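Local coordinates for protein inorganic pyrophosphatase (Shewanella sp. AS-11, PDB 6LL8) that probably hydrolyses diphosphate to two phosphates, using divalent metal ions held in its DHH domain, at residues D82-Q86 with A87-G91. Sequence-based numbering, arbitrary orientation.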
loop_
_atom_site.group_PDB
_atom_site.type_symbol
_atom_site.label_atom_id
_atom_site.label_comp_id
_atom_site.label_asym_id
_atom_site.label_seq_id
_atom_site.Cartn_x
_atom_site.Cartn_y
_atom_site.Cartn_z
ATOM N N ASP A 82 1.507 9.428 -14.138
ATOM C CA ASP A 82 2.222 10.699 -14.368
ATOM C C ASP A 82 1.318 11.708 -15.086
ATOM O O ASP A 82 1.446 12.909 -14.844
ATOM C CB ASP A 82 3.475 10.466 -15.176
ATOM C CG ASP A 82 4.586 9.779 -14.429
ATOM O OD1 ASP A 82 4.522 9.735 -13.190
ATOM O OD2 ASP A 82 5.556 9.386 -15.104
ATOM N N ASP A 83 0.424 11.242 -15.955
ATOM C CA ASP A 83 -0.435 12.125 -16.774
ATOM C C ASP A 83 -1.855 12.179 -16.233
ATOM O O ASP A 83 -2.775 12.514 -16.977
ATOM C CB ASP A 83 -0.344 11.748 -18.246
ATOM C CG ASP A 83 -0.901 10.382 -18.586
ATOM O OD1 ASP A 83 -1.286 9.615 -17.664
ATOM O OD2 ASP A 83 -0.965 10.064 -19.789
ATOM N N ILE A 84 -2.055 11.906 -14.945
ATOM C CA ILE A 84 -3.431 11.921 -14.383
ATOM C C ILE A 84 -4.094 13.288 -14.561
ATOM O O ILE A 84 -5.324 13.315 -14.647
ATOM C CB ILE A 84 -3.438 11.443 -12.929
ATOM C CG1 ILE A 84 -4.820 10.965 -12.456
ATOM C CG2 ILE A 84 -2.878 12.534 -12.007
ATOM C CD1 ILE A 84 -5.366 9.773 -13.165
ATOM N N ALA A 85 -3.355 14.400 -14.622
ATOM C CA ALA A 85 -4.016 15.715 -14.791
ATOM C C ALA A 85 -4.731 15.807 -16.139
ATOM O O ALA A 85 -5.605 16.669 -16.261
ATOM C CB ALA A 85 -3.042 16.853 -14.620
ATOM N N GLN A 86 -4.359 14.978 -17.105
ATOM C CA GLN A 86 -5.016 14.983 -18.424
ATOM C C GLN A 86 -6.035 13.861 -18.535
ATOM O O GLN A 86 -6.612 13.673 -19.609
ATOM C CB GLN A 86 -3.968 14.863 -19.522
ATOM C CG GLN A 86 -3.090 16.108 -19.659
ATOM C CD GLN A 86 -1.889 16.066 -18.761
ATOM O OE1 GLN A 86 -1.098 15.115 -18.798
ATOM N NE2 GLN A 86 -1.694 17.146 -18.013
ATOM N N ALA A 87 -6.279 13.145 -17.447
ATOM C CA ALA A 87 -7.374 12.158 -17.324
ATOM C C ALA A 87 -8.524 12.798 -16.573
ATOM O O ALA A 87 -8.374 13.908 -16.032
ATOM C CB ALA A 87 -6.883 10.928 -16.608
ATOM N N THR A 88 -9.623 12.085 -16.460
ATOM C CA THR A 88 -10.734 12.494 -15.613
ATOM C C THR A 88 -10.842 11.446 -14.509
ATOM O O THR A 88 -11.129 10.274 -14.776
ATOM C CB THR A 88 -12.034 12.593 -16.393
ATOM O OG1 THR A 88 -11.874 13.564 -17.430
ATOM C CG2 THR A 88 -13.189 12.971 -15.497
ATOM N N ILE A 89 -10.637 11.893 -13.275
ATOM C CA ILE A 89 -10.828 10.992 -12.114
ATOM C C ILE A 89 -12.320 10.929 -11.827
ATOM O O ILE A 89 -12.930 11.963 -11.460
ATOM C CB ILE A 89 -10.031 11.465 -10.894
ATOM C CG1 ILE A 89 -8.535 11.488 -11.176
ATOM C CG2 ILE A 89 -10.343 10.591 -9.692
ATOM C CD1 ILE A 89 -7.706 12.231 -10.169
ATOM N N VAL A 90 -12.912 9.755 -12.014
ATOM C CA VAL A 90 -14.332 9.544 -11.759
ATOM C C VAL A 90 -14.584 9.031 -10.351
ATOM O O VAL A 90 -15.709 9.120 -9.860
ATOM C CB VAL A 90 -14.992 8.652 -12.814
ATOM C CG1 VAL A 90 -14.966 9.342 -14.172
ATOM C CG2 VAL A 90 -14.387 7.257 -12.879
ATOM N N GLY A 91 -13.555 8.517 -9.700
ATOM C CA GLY A 91 -13.743 7.962 -8.366
ATOM C C GLY A 91 -12.444 7.775 -7.641
ATOM O O GLY A 91 -11.393 7.646 -8.293
HETATM O O HOH W 1 -8.464 16.455 -15.881
#
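Ile-84 lays its long branch over the methyl of Ala-87 and against Ile-89, five residues further on. Ile-84 CG1 lies anti to the backbone N (chi1 -160°), and the further bend at chi2 (63°) brings Ile-84 CD1 to 3.9 Å from Ala-87 CB. On the same branch, Ile-84 CG1 meets Ile-89 CD1, also at 3.9 Å, the two side chains crossing at about a right angle. The backbone of residues 83-87 winds as a 3-10 turn: Gln-86 N bonds to Asp-83 O at 2.9 Å, and Ala-87 N then donates to Ile-84 O at 3.0 Å. This short 3-10 segment brings the chain into strand 88-94, an inner strand of the parallel sheet of the DHH domain, running beside strand 68-72. Val-69 of that neighbouring strand touches both Ile-84 and Ala-87, while Ile-89 packs on Ile-71, so the apolar patch continues onto the sheet. Trimming Ile-84 to an alanine would probably open a gap between Ala-87 and Ile-89 and leave the end of Ile-89 freer to turn. A water bridges two carbonyls of the segments, 2.9 Å from Ala-85 O and 2.6 Å from Ala-87 O. At the first residue of the turn, the carboxylate of Asp-83 bonds to Ser-63 OG and Tyr-64 N, which ties the turn to the loop that holds them.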